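Local coordinates for protein nucleoside-diphosphate-sugar pyrophosphorylase (Vibrio cholerae, PDB 4EVW) that probably couples a nucleoside triphosphate with a sugar phosphate to yield a nucleoside-diphosphate sugar and pyrophosphate, at residues M1-M6 / E89-G94; F51-V56 / F75-L80; E83-A88 / G201-A206. The protein carries 1 engineered substitution. One frame throughout, in Å; residues are numbered along the deposited sequence.

All three contacts lie in or beside the alpha/beta layer that opens the chain. Strands 75-80, 49-54, 2-5 and 109-111 run parallel in that order, and helix 87-100 covers one face of them. Contact 2 pairs 51-56 with 75-80, contact 1 sets strand 2-5 under the helix, and contact 3 binds the start of the same helix to 201-206. Along the chain, contact 2 falls wholly between the two halves of contact 1, whereas contacts 1 and 3 interleave. Their centres are about 9 Å (1 and 2), 11 Å (1 and 3) and 16 Å (2 and 3) apart. Helix 87-100 thus joins the N-terminal sheet to a late loop of the chain.

Contact 1: M1-M6 / E89-G94; sequences MIVIPM and ETVTLG
Thr90 OG1 is gripped twice by the turn that leads into the helix, through hydrogen bonds to Thr84 OG1 and to the carbonyl oxygen of Gly86, while the methyl of the same residue faces the strand. The first torsion sorts the two branches: OG1 lies beside the backbone N (chi1 -61°), leaving CG2 anti to that N, where it meets Pro5. This is where the segments come closest, Thr90 CG2 resting 3.6 Å from Pro5 CB, with Thr90 CB 4.0 Å from the same carbon. One residue on, Val91 lies side by side with the proline ring and points the same way. Its CG2 is 4.0 Å from Pro5 CG and also reaches Val3 CG1 at 4.2 Å, so a single methyl spans two residues of the strand. Val3 and Pro5 both turn their CB atoms to the helix and Ile4 turns away, the alternation expected of a strand in a sheet. Strand 2-5 belongs to the parallel part of a Rossmann-like alpha/beta sheet, and helix 87-100 is the connection that carries the chain from strand 75-80 over this face to strand 109-111. The two axes approach to 8.3 Å, at 121° between their N-to-C directions. The two segments bury 160 Å² between them, and neighbours fill in around: Ile52 packs against Val3 and Thr90 from the next strand, and Val111 against Pro5 and Val91 from strand 109-111. Tyr183 of helix 180-191 also touches Val91.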
HETATM    1  N   MSE A   1       3.069  -6.514 -10.256  1.00 27.60           N
HETATM    2  CA  MSE A   1       4.198  -5.856  -9.546  1.00 22.11           C
HETATM    3  C   MSE A   1       3.763  -5.368  -8.175  1.00 24.31           C
HETATM    4  O   MSE A   1       2.735  -4.696  -8.041  1.00 20.93           O
HETATM    5  CB  MSE A   1       4.717  -4.665 -10.357  1.00 19.82           C
HETATM    6  CG  MSE A   1       5.868  -3.952  -9.687  1.00 25.13           C
HETATM    7 SE   MSE A   1       6.633  -2.566 -10.789  1.00 44.86          SE
HETATM    8  CE  MSE A   1       7.457  -3.669 -12.153  1.00 39.45           C
ATOM      9  N   ILE A   2       4.552  -5.704  -7.161  1.00 20.14           N
ATOM     10  CA  ILE A   2       4.256  -5.302  -5.793  1.00 18.44           C
ATOM     11  C   ILE A   2       4.952  -3.964  -5.569  1.00 21.19           C
ATOM     12  O   ILE A   2       6.169  -3.858  -5.712  1.00 22.46           O
ATOM     13  CB  ILE A   2       4.794  -6.333  -4.790  1.00 19.73           C
ATOM     14  CG1 ILE A   2       4.243  -7.726  -5.123  1.00 33.05           C
ATOM     15  CG2 ILE A   2       4.401  -5.935  -3.374  1.00 19.15           C
ATOM     16  CD1 ILE A   2       2.794  -7.921  -4.767  1.00 41.53           C
ATOM     17  N   VAL A   3       4.171  -2.947  -5.227  1.00 18.07           N
ATOM     18  CA  VAL A   3       4.707  -1.606  -5.027  1.00 16.53           C
ATOM     19  C   VAL A   3       4.601  -1.212  -3.563  1.00 18.10           C
ATOM     20  O   VAL A   3       3.518  -1.254  -2.975  1.00 21.78           O
ATOM     21  CB  VAL A   3       3.928  -0.581  -5.877  1.00 19.45           C
ATOM     22  CG1 VAL A   3       4.489   0.822  -5.656  1.00 20.54           C
ATOM     23  CG2 VAL A   3       4.003  -0.970  -7.356  1.00 19.19           C
ATOM     24  N   ILE A   4       5.720  -0.826  -2.970  1.00 19.22           N
ATOM     25  CA  ILE A   4       5.694  -0.433  -1.578  1.00 19.92           C
ATOM     26  C   ILE A   4       6.135   1.006  -1.393  1.00 22.43           C
ATOM     27  O   ILE A   4       7.325   1.316  -1.474  1.00 21.31           O
ATOM     28  CB  ILE A   4       6.618  -1.300  -0.699  1.00 27.94           C
ATOM     29  CG1 ILE A   4       6.507  -2.777  -1.085  1.00 30.78           C
ATOM     30  CG2 ILE A   4       6.222  -1.117   0.778  1.00 31.99           C
ATOM     31  CD1 ILE A   4       5.278  -3.470  -0.548  1.00 29.18           C
ATOM     32  N   PRO A   5       5.193   1.894  -1.214  1.00 25.79           N
ATOM     33  CA  PRO A   5       5.512   3.286  -0.966  1.00 22.11           C
ATOM     34  C   PRO A   5       6.037   3.429   0.460  1.00 27.85           C
ATOM     35  O   PRO A   5       5.380   3.047   1.363  1.00 30.48           O
ATOM     36  CB  PRO A   5       4.184   3.975  -1.147  1.00 23.47           C
ATOM     37  CG  PRO A   5       3.177   2.933  -0.931  1.00 31.97           C
ATOM     38  CD  PRO A   5       3.761   1.617  -1.141  1.00 27.72           C
HETATM   39  N   MSE A   6       7.229   3.931   0.641  1.00 22.92           N
HETATM   40  CA  MSE A   6       7.772   4.059   1.965  1.00 23.86           C
HETATM   41  C   MSE A   6       8.630   5.288   2.064  1.00 27.50           C
HETATM   42  O   MSE A   6       9.672   5.224   2.579  1.00 29.03           O
HETATM   43  CB  MSE A   6       8.566   2.821   2.366  1.00 31.31           C
HETATM   44  CG  MSE A   6       9.340   2.178   1.265  1.00 30.98           C
HETATM   45 SE   MSE A   6      10.420   0.597   1.748  1.00 39.43          SE
HETATM   46  CE  MSE A   6      11.482   1.287   3.159  1.00 22.69           C
ATOM     47  N   GLU A  89       0.618   9.865  -4.109  1.00 16.86           N
ATOM     48  CA  GLU A  89       1.601  10.627  -4.865  1.00 17.55           C
ATOM     49  C   GLU A  89       2.921   9.856  -4.898  1.00 20.01           C
ATOM     50  O   GLU A  89       3.609   9.831  -5.915  1.00 20.30           O
ATOM     51  CB  GLU A  89       1.827  12.023  -4.258  1.00 15.94           C
ATOM     52  CG  GLU A  89       2.842  12.833  -5.064  1.00 19.88           C
ATOM     53  CD  GLU A  89       2.993  14.276  -4.596  1.00 30.57           C
ATOM     54  OE1 GLU A  89       2.890  14.539  -3.380  1.00 31.50           O
ATOM     55  OE2 GLU A  89       3.241  15.143  -5.458  1.00 32.29           O
ATOM     56  N   THR A  90       3.274   9.229  -3.780  1.00 16.78           N
ATOM     57  CA  THR A  90       4.509   8.454  -3.715  1.00 17.13           C
ATOM     58  C   THR A  90       4.510   7.394  -4.812  1.00 17.22           C
ATOM     59  O   THR A  90       5.492   7.242  -5.544  1.00 16.77           O
ATOM     60  CB  THR A  90       4.654   7.776  -2.346  1.00 18.74           C
ATOM     61  OG1 THR A  90       4.691   8.786  -1.327  1.00 20.39           O
ATOM     62  CG2 THR A  90       5.938   6.943  -2.289  1.00 19.71           C
ATOM     63  N   VAL A  91       3.404   6.665  -4.930  1.00 18.41           N
ATOM     64  CA  VAL A  91       3.287   5.633  -5.952  1.00 16.19           C
ATOM     65  C   VAL A  91       3.433   6.223  -7.356  1.00 22.53           C
ATOM     66  O   VAL A  91       4.192   5.704  -8.178  1.00 19.43           O
ATOM     67  CB  VAL A  91       1.938   4.900  -5.828  1.00 18.83           C
ATOM     68  CG1 VAL A  91       1.691   4.039  -7.065  1.00 18.64           C
ATOM     69  CG2 VAL A  91       1.943   4.024  -4.558  1.00 19.61           C
ATOM     70  N   THR A  92       2.722   7.313  -7.634  1.00 18.12           N
ATOM     71  CA  THR A  92       2.816   7.939  -8.955  1.00 19.18           C
ATOM     72  C   THR A  92       4.245   8.391  -9.274  1.00 20.74           C
ATOM     73  O   THR A  92       4.749   8.150 -10.372  1.00 19.79           O
ATOM     74  CB  THR A  92       1.852   9.146  -9.064  1.00 20.22           C
ATOM     75  OG1 THR A  92       0.499   8.676  -8.979  1.00 20.19           O
ATOM     76  CG2 THR A  92       2.050   9.878 -10.388  1.00 22.30           C
ATOM     77  N   LEU A  93       4.905   9.043  -8.322  1.00 18.64           N
ATOM     78  CA  LEU A  93       6.276   9.502  -8.545  1.00 17.70           C
ATOM     79  C   LEU A  93       7.235   8.315  -8.687  1.00 18.42           C
ATOM     80  O   LEU A  93       8.210   8.378  -9.440  1.00 18.70           O
ATOM     81  CB  LEU A  93       6.721  10.422  -7.404  1.00 20.23           C
ATOM     82  CG  LEU A  93       5.994  11.769  -7.345  1.00 23.42           C
ATOM     83  CD1 LEU A  93       6.542  12.603  -6.187  1.00 28.46           C
ATOM     84  CD2 LEU A  93       6.182  12.506  -8.665  1.00 30.20           C
ATOM     85  N   GLY A  94       6.949   7.233  -7.967  1.00 17.99           N
ATOM     86  CA  GLY A  94       7.780   6.041  -8.055  1.00 19.87           C
ATOM     87  C   GLY A  94       7.662   5.376  -9.419  1.00 20.26           C
ATOM     88  O   GLY A  94       8.654   4.910  -9.985  1.00 18.74           O
TER

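Contact 2: F51-V56 / F75-L80; sequences FIVRNV and FYIAEL
Phe51 starts the backbone bonds within these segments: Phe51 N bonds to Tyr76 O, and Ala78 N to Phe51 O at 2.9 Å. Val53 continues them, its N donating to Ala78 O and its O taking Leu80 N at 2.7 Å in an almost straight bond (177°). The last rung, Asn55 N to Leu80 O at 3.0 Å, is more bent (137° at the hydrogen), where the chain leaves the strand in an inverse gamma turn centred on Asn55. CA-H groups of Ile52, Arg54, Ile77 and Glu79 add contacts to carbonyls of this ladder. The strands run parallel, Phe51 beside Ile77 and Arg54 beside Leu80, as the neighbouring strands of a classic right-handed beta-alpha-beta unit do, here strand 49-54, helix 59-70 and strand 75-80. Apolar contacts divide between the two faces of the sheet. On the one covered by helix 59-70, Phe75 CB meets the edge of the Phe51 ring, 3.9 Å from Phe51 CE2, and Val53 CG2 touches Ile77 CG2 at 4.1 Å. On the other, under helix 87-100, Ile52 CG2 reaches Leu80 CD1 at 3.7 Å and lies beside Ala78 CB. At the end of the ladder the Glu79 side chain lies against Asn55: CG is anti to the backbone N (chi1 -174°), and the extended chain lays Glu79 OE1 3.7 Å from Asn55 CA. The polar link there is a water that donates to Glu79 OE1, 2.6 Å away, and to Arg54 O, tying side chain to turn.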
ATOM      1  N   PHE A  51      10.271  -0.612  -4.712  1.00 18.72           N
ATOM      2  CA  PHE A  51      10.355   0.023  -3.406  1.00 16.81           C
ATOM      3  C   PHE A  51      10.553   1.511  -3.661  1.00 18.01           C
ATOM      4  O   PHE A  51      11.498   1.906  -4.346  1.00 20.11           O
ATOM      5  CB  PHE A  51      11.538  -0.553  -2.622  1.00 15.60           C
ATOM      6  CG  PHE A  51      11.426  -2.038  -2.370  1.00 18.09           C
ATOM      7  CD1 PHE A  51      10.557  -2.529  -1.400  1.00 21.65           C
ATOM      8  CD2 PHE A  51      12.168  -2.939  -3.120  1.00 20.14           C
ATOM      9  CE1 PHE A  51      10.429  -3.905  -1.180  1.00 25.16           C
ATOM     10  CE2 PHE A  51      12.048  -4.319  -2.908  1.00 19.96           C
ATOM     11  CZ  PHE A  51      11.176  -4.798  -1.936  1.00 20.03           C
ATOM     12  N   ILE A  52       9.656   2.331  -3.128  1.00 17.12           N
ATOM     13  CA  ILE A  52       9.754   3.772  -3.328  1.00 14.51           C
ATOM     14  C   ILE A  52      10.164   4.381  -2.006  1.00 21.62           C
ATOM     15  O   ILE A  52       9.392   4.421  -1.051  1.00 21.22           O
ATOM     16  CB  ILE A  52       8.418   4.364  -3.797  1.00 15.43           C
ATOM     17  CG1 ILE A  52       7.893   3.556  -4.991  1.00 17.53           C
ATOM     18  CG2 ILE A  52       8.617   5.815  -4.214  1.00 17.15           C
ATOM     19  CD1 ILE A  52       6.463   3.899  -5.392  1.00 17.32           C
ATOM     20  N   VAL A  53      11.402   4.849  -1.966  1.00 18.56           N
ATOM     21  CA  VAL A  53      11.961   5.395  -0.750  1.00 20.31           C
ATOM     22  C   VAL A  53      12.367   6.836  -0.881  1.00 22.48           C
ATOM     23  O   VAL A  53      12.331   7.430  -1.963  1.00 26.02           O
ATOM     24  CB  VAL A  53      13.226   4.631  -0.349  1.00 21.39           C
ATOM     25  CG1 VAL A  53      12.939   3.150  -0.271  1.00 25.44           C
ATOM     26  CG2 VAL A  53      14.320   4.891  -1.383  1.00 19.85           C
ATOM     27  N   ARG A  54      12.795   7.381   0.246  1.00 24.81           N
ATOM     28  CA  ARG A  54      13.253   8.747   0.271  1.00 30.15           C
ATOM     29  C   ARG A  54      14.753   8.778   0.484  1.00 31.21           C
ATOM     30  O   ARG A  54      15.330   7.828   1.016  1.00 29.34           O
ATOM     31  CB  ARG A  54      12.569   9.489   1.381  1.00 36.34           C
ATOM     32  CG  ARG A  54      12.341  10.870   0.969  1.00 52.59           C
ATOM     33  CD  ARG A  54      11.201  11.439   1.702  1.00 60.25           C
ATOM     34  NE  ARG A  54      11.588  12.776   2.085  1.00 71.06           N
ATOM     35  CZ  ARG A  54      11.910  13.122   3.322  1.00 71.10           C
ATOM     36  NH1 ARG A  54      11.871  12.225   4.303  1.00 67.62           N
ATOM     37  NH2 ARG A  54      12.305  14.359   3.566  1.00 73.23           N
ATOM     38  N   ASN A  55      15.381   9.877   0.080  1.00 27.47           N
ATOM     39  CA  ASN A  55      16.824  10.016   0.221  1.00 25.67           C
ATOM     40  C   ASN A  55      17.259  10.352   1.641  1.00 29.61           C
ATOM     41  O   ASN A  55      17.983  11.319   1.859  1.00 28.77           O
ATOM     42  CB  ASN A  55      17.339  11.082  -0.750  1.00 34.09           C
ATOM     43  CG  ASN A  55      16.777  12.458  -0.460  1.00 37.42           C
ATOM     44  OD1 ASN A  55      15.752  12.601   0.208  1.00 34.99           O
ATOM     45  ND2 ASN A  55      17.443  13.486  -0.978  1.00 40.75           N
ATOM     46  N   VAL A  56      16.814   9.557   2.607  1.00 29.71           N
ATOM     47  CA  VAL A  56      17.187   9.759   4.004  1.00 29.61           C
ATOM     48  C   VAL A  56      17.594   8.440   4.656  1.00 27.61           C
ATOM     49  O   VAL A  56      17.191   7.363   4.206  1.00 31.08           O
ATOM     50  CB  VAL A  56      16.032  10.381   4.833  1.00 41.57           C
ATOM     51  CG1 VAL A  56      15.827  11.839   4.443  1.00 44.32           C
ATOM     52  CG2 VAL A  56      14.751   9.589   4.618  1.00 38.34           C
ATOM     53  N   PHE A  75      13.761  -6.599  -8.523  1.00 19.97           N
ATOM     54  CA  PHE A  75      13.235  -5.458  -7.805  1.00 23.28           C
ATOM     55  C   PHE A  75      13.867  -4.171  -8.274  1.00 22.20           C
ATOM     56  O   PHE A  75      14.973  -4.153  -8.829  1.00 23.51           O
ATOM     57  CB  PHE A  75      13.377  -5.647  -6.286  1.00 19.78           C
ATOM     58  CG  PHE A  75      14.794  -5.617  -5.782  1.00 27.04           C
ATOM     59  CD1 PHE A  75      15.389  -4.416  -5.407  1.00 25.27           C
ATOM     60  CD2 PHE A  75      15.529  -6.795  -5.663  1.00 22.36           C
ATOM     61  CE1 PHE A  75      16.696  -4.388  -4.917  1.00 25.83           C
ATOM     62  CE2 PHE A  75      16.835  -6.779  -5.175  1.00 25.03           C
ATOM     63  CZ  PHE A  75      17.420  -5.574  -4.799  1.00 27.19           C
ATOM     64  N   TYR A  76      13.131  -3.091  -8.055  1.00 23.36           N
ATOM     65  CA  TYR A  76      13.548  -1.769  -8.460  1.00 23.77           C
ATOM     66  C   TYR A  76      13.411  -0.844  -7.272  1.00 20.56           C
ATOM     67  O   TYR A  76      12.567  -1.045  -6.395  1.00 20.64           O
ATOM     68  CB  TYR A  76      12.648  -1.277  -9.595  1.00 22.18           C
ATOM     69  CG  TYR A  76      12.507  -2.263 -10.728  1.00 26.30           C
ATOM     70  CD1 TYR A  76      13.485  -2.366 -11.718  1.00 26.97           C
ATOM     71  CD2 TYR A  76      11.400  -3.107 -10.808  1.00 30.36           C
ATOM     72  CE1 TYR A  76      13.357  -3.284 -12.760  1.00 32.74           C
ATOM     73  CE2 TYR A  76      11.263  -4.028 -11.845  1.00 31.23           C
ATOM     74  CZ  TYR A  76      12.244  -4.111 -12.816  1.00 36.48           C
ATOM     75  OH  TYR A  76      12.105  -5.020 -13.844  1.00 42.54           O
ATOM     76  N   ILE A  77      14.254   0.174  -7.240  1.00 22.80           N
ATOM     77  CA  ILE A  77      14.197   1.136  -6.161  1.00 22.11           C
ATOM     78  C   ILE A  77      14.085   2.510  -6.788  1.00 27.48           C
ATOM     79  O   ILE A  77      14.883   2.880  -7.650  1.00 24.88           O
ATOM     80  CB  ILE A  77      15.456   1.071  -5.278  1.00 22.10           C
ATOM     81  CG1 ILE A  77      15.522  -0.288  -4.581  1.00 22.06           C
ATOM     82  CG2 ILE A  77      15.432   2.204  -4.250  1.00 25.32           C
ATOM     83  CD1 ILE A  77      16.766  -0.479  -3.739  1.00 30.59           C
ATOM     84  N   ALA A  78      13.066   3.249  -6.371  1.00 22.69           N
ATOM     85  CA  ALA A  78      12.852   4.595  -6.870  1.00 21.51           C
ATOM     86  C   ALA A  78      13.106   5.485  -5.669  1.00 23.68           C
ATOM     87  O   ALA A  78      12.411   5.395  -4.659  1.00 26.56           O
ATOM     88  CB  ALA A  78      11.416   4.756  -7.368  1.00 20.66           C
ATOM     89  N   GLU A  79      14.118   6.333  -5.762  1.00 23.25           N
ATOM     90  CA  GLU A  79      14.445   7.205  -4.646  1.00 27.26           C
ATOM     91  C   GLU A  79      13.900   8.607  -4.878  1.00 31.95           C
ATOM     92  O   GLU A  79      14.249   9.262  -5.858  1.00 33.91           O
ATOM     93  CB  GLU A  79      15.962   7.246  -4.447  1.00 27.89           C
ATOM     94  CG  GLU A  79      16.403   8.017  -3.221  1.00 32.94           C
ATOM     95  CD  GLU A  79      17.913   8.067  -3.081  1.00 46.78           C
ATOM     96  OE1 GLU A  79      18.428   7.613  -2.040  1.00 46.75           O
ATOM     97  OE2 GLU A  79      18.583   8.561  -4.013  1.00 52.65           O
ATOM     98  N   LEU A  80      13.029   9.055  -3.980  1.00 24.07           N
ATOM     99  CA  LEU A  80      12.424  10.375  -4.086  1.00 28.84           C
ATOM    100  C   LEU A  80      13.239  11.354  -3.247  1.00 30.51           C
ATOM    101  O   LEU A  80      13.777  10.983  -2.208  1.00 29.62           O
ATOM    102  CB  LEU A  80      10.972  10.316  -3.601  1.00 22.41           C
ATOM    103  CG  LEU A  80      10.109   9.277  -4.335  1.00 24.45           C
ATOM    104  CD1 LEU A  80       8.641   9.460  -3.958  1.00 25.01           C
ATOM    105  CD2 LEU A  80      10.280   9.433  -5.843  1.00 30.42           C
TER
HETATM  106  O   HOH W   1      17.691   6.645   0.296  1.00 33.48           O

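Contact 3: E83-A88 / G201-A206; sequences ETRGQA and GELYIA
The N-terminus of helix 87-100 meets the loop before helix 208-214 here, with Gly86 as N-cap residue. Two backbone bonds hold Leu203: its N donates to Arg85 O at 2.9 Å, standing well above that carbonyl plane, and its O accepts Ala88 N at 3.0 Å. Gly86 has no side chain, so Leu203 O can lie 3.4 Å from Gly86 CA. The Arg85 and Leu203 side chains run side by side the same way, and Leu203 CD1 sits over the centre of the guanidinium face, 3.6 Å above its plane. In that plane, at the edge, a water accepts from Arg85 NH1 (2.6 Å) and donates to Gly201 O. A second water joins Gln87 OE1 to Ile205 N. Ile205 CD1 presses on the helix, 3.5 Å from Ala88 CA, and Ala88 CB lies 3.6 Å from Tyr204 O, a buried oxygen with no polar partner in the model. Tyr187, Tyr190 and Val191 of helix 180-191 also touch Leu203. An N-H of the first helical turn is thus satisfied by a loop carbonyl, which the positive end of the helix dipole would probably polarise, while the Arg85 guanidinium offers Leu203 its face and uses NH1 for the water-mediated link to Gly201.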
ATOM      1  N   GLU A  83       9.488  15.256   0.175  1.00 35.92           N
ATOM      2  CA  GLU A  83       8.405  14.570   0.861  1.00 38.72           C
ATOM      3  C   GLU A  83       7.227  14.644  -0.105  1.00 32.06           C
ATOM      4  O   GLU A  83       7.166  15.557  -0.930  1.00 34.38           O
ATOM      5  CB  GLU A  83       8.035  15.306   2.149  1.00 44.35           C
ATOM      6  CG  GLU A  83       9.142  15.408   3.177  1.00 59.14           C
ATOM      7  CD  GLU A  83       8.743  16.269   4.361  1.00 68.87           C
ATOM      8  OE1 GLU A  83       7.537  16.312   4.685  1.00 72.30           O
ATOM      9  OE2 GLU A  83       9.636  16.893   4.976  1.00 75.99           O
ATOM     10  N   THR A  84       6.301  13.695  -0.016  1.00 27.85           N
ATOM     11  CA  THR A  84       5.128  13.725  -0.883  1.00 28.32           C
ATOM     12  C   THR A  84       3.902  14.047  -0.037  1.00 29.17           C
ATOM     13  O   THR A  84       3.984  14.124   1.186  1.00 25.17           O
ATOM     14  CB  THR A  84       4.882  12.379  -1.586  1.00 26.73           C
ATOM     15  OG1 THR A  84       4.479  11.406  -0.616  1.00 26.97           O
ATOM     16  CG2 THR A  84       6.150  11.905  -2.300  1.00 25.24           C
ATOM     17  N   ARG A  85       2.764  14.221  -0.699  1.00 29.44           N
ATOM     18  CA  ARG A  85       1.523  14.546  -0.014  1.00 31.53           C
ATOM     19  C   ARG A  85       0.791  13.293   0.465  1.00 29.54           C
ATOM     20  O   ARG A  85      -0.287  13.382   1.045  1.00 30.48           O
ATOM     21  CB  ARG A  85       0.617  15.352  -0.950  1.00 32.43           C
ATOM     22  CG  ARG A  85       1.259  16.632  -1.490  1.00 39.16           C
ATOM     23  CD  ARG A  85       0.336  17.354  -2.468  1.00 39.97           C
ATOM     24  NE  ARG A  85       0.625  17.041  -3.865  1.00 42.93           N
ATOM     25  CZ  ARG A  85      -0.187  17.325  -4.881  1.00 45.67           C
ATOM     26  NH1 ARG A  85      -1.351  17.925  -4.659  1.00 33.44           N
ATOM     27  NH2 ARG A  85       0.168  17.023  -6.122  1.00 44.90           N
ATOM     28  N   GLY A  86       1.379  12.125   0.228  1.00 25.14           N
ATOM     29  CA  GLY A  86       0.733  10.895   0.653  1.00 26.35           C
ATOM     30  C   GLY A  86       1.080   9.721  -0.242  1.00 20.37           C
ATOM     31  O   GLY A  86       1.677   9.899  -1.301  1.00 21.42           O
ATOM     32  N   GLN A  87       0.693   8.521   0.173  1.00 18.05           N
ATOM     33  CA  GLN A  87       1.006   7.314  -0.593  1.00 19.80           C
ATOM     34  C   GLN A  87       0.625   7.327  -2.066  1.00 20.48           C
ATOM     35  O   GLN A  87       1.339   6.755  -2.888  1.00 20.93           O
ATOM     36  CB  GLN A  87       0.374   6.083   0.059  1.00 25.47           C
ATOM     37  CG  GLN A  87       0.992   5.689   1.386  1.00 43.64           C
ATOM     38  CD  GLN A  87       0.437   4.376   1.901  1.00 58.47           C
ATOM     39  OE1 GLN A  87      -0.583   3.886   1.411  1.00 57.59           O
ATOM     40  NE2 GLN A  87       1.102   3.801   2.897  1.00 63.62           N
ATOM     41  N   ALA A  88      -0.496   7.955  -2.411  1.00 17.83           N
ATOM     42  CA  ALA A  88      -0.904   7.980  -3.808  1.00 17.85           C
ATOM     43  C   ALA A  88       0.110   8.755  -4.641  1.00 18.82           C
ATOM     44  O   ALA A  88       0.427   8.357  -5.762  1.00 18.35           O
ATOM     45  CB  ALA A  88      -2.302   8.593  -3.955  1.00 17.97           C
ATOM     46  N   GLY A 201      -5.497  18.022   1.971  1.00 23.43           N
ATOM     47  CA  GLY A 201      -4.448  18.073   0.972  1.00 20.70           C
ATOM     48  C   GLY A 201      -3.737  16.747   0.772  1.00 27.75           C
ATOM     49  O   GLY A 201      -3.078  16.550  -0.247  1.00 26.99           O
ATOM     50  N   GLU A 202      -3.861  15.836   1.733  1.00 26.18           N
ATOM     51  CA  GLU A 202      -3.201  14.537   1.623  1.00 27.75           C
ATOM     52  C   GLU A 202      -3.788  13.713   0.484  1.00 26.56           C
ATOM     53  O   GLU A 202      -4.985  13.767   0.217  1.00 24.39           O
ATOM     54  CB  GLU A 202      -3.322  13.741   2.928  1.00 32.86           C
ATOM     55  CG  GLU A 202      -2.496  14.283   4.089  1.00 35.88           C
ATOM     56  CD  GLU A 202      -3.160  15.452   4.795  1.00 37.94           C
ATOM     57  OE1 GLU A 202      -4.337  15.747   4.495  1.00 31.68           O
ATOM     58  OE2 GLU A 202      -2.507  16.068   5.661  1.00 50.12           O
ATOM     59  N   LEU A 203      -2.934  12.938  -0.172  1.00 21.72           N
ATOM     60  CA  LEU A 203      -3.365  12.115  -1.294  1.00 21.85           C
ATOM     61  C   LEU A 203      -3.244  10.632  -0.957  1.00 22.49           C
ATOM     62  O   LEU A 203      -2.156  10.054  -1.003  1.00 19.82           O
ATOM     63  CB  LEU A 203      -2.530  12.459  -2.528  1.00 22.17           C
ATOM     64  CG  LEU A 203      -2.605  13.923  -2.968  1.00 23.56           C
ATOM     65  CD1 LEU A 203      -1.698  14.150  -4.174  1.00 24.69           C
ATOM     66  CD2 LEU A 203      -4.045  14.271  -3.315  1.00 17.14           C
ATOM     67  N   TYR A 204      -4.377  10.034  -0.613  1.00 23.26           N
ATOM     68  CA  TYR A 204      -4.446   8.624  -0.241  1.00 23.99           C
ATOM     69  C   TYR A 204      -4.868   7.749  -1.416  1.00 21.88           C
ATOM     70  O   TYR A 204      -5.472   8.232  -2.372  1.00 22.22           O
ATOM     71  CB  TYR A 204      -5.431   8.457   0.910  1.00 22.10           C
ATOM     72  CG  TYR A 204      -5.057   9.264   2.131  1.00 32.16           C
ATOM     73  CD1 TYR A 204      -3.826   9.074   2.762  1.00 41.62           C
ATOM     74  CD2 TYR A 204      -5.928  10.215   2.657  1.00 33.96           C
ATOM     75  CE1 TYR A 204      -3.473   9.813   3.888  1.00 42.07           C
ATOM     76  CE2 TYR A 204      -5.584  10.959   3.785  1.00 34.24           C
ATOM     77  CZ  TYR A 204      -4.356  10.750   4.395  1.00 43.41           C
ATOM     78  OH  TYR A 204      -4.012  11.475   5.513  1.00 48.39           O
ATOM     79  N   ILE A 205      -4.569   6.455  -1.327  1.00 17.83           N
ATOM     80  CA  ILE A 205      -4.896   5.522  -2.401  1.00 19.89           C
ATOM     81  C   ILE A 205      -6.372   5.128  -2.511  1.00 20.18           C
ATOM     82  O   ILE A 205      -6.931   5.120  -3.605  1.00 21.00           O
ATOM     83  CB  ILE A 205      -4.089   4.204  -2.264  1.00 20.81           C
ATOM     84  CG1 ILE A 205      -2.584   4.497  -2.212  1.00 31.28           C
ATOM     85  CG2 ILE A 205      -4.434   3.264  -3.438  1.00 17.59           C
ATOM     86  CD1 ILE A 205      -1.916   4.613  -3.556  1.00 31.21           C
ATOM     87  N   ALA A 206      -7.000   4.787  -1.387  1.00 19.62           N
ATOM     88  CA  ALA A 206      -8.392   4.343  -1.406  1.00 21.42           C
ATOM     89  C   ALA A 206      -9.352   5.218  -2.218  1.00 20.96           C
ATOM     90  O   ALA A 206     -10.154   4.706  -2.997  1.00 20.98           O
ATOM     91  CB  ALA A 206      -8.909   4.162   0.030  1.00 20.09           C
TER
HETATM   92  O   HOH W   2      -2.721  18.254  -2.454  1.00 27.77           O
HETATM   93  O   HOH W   3      -3.199   5.568   1.079  1.00 22.37           O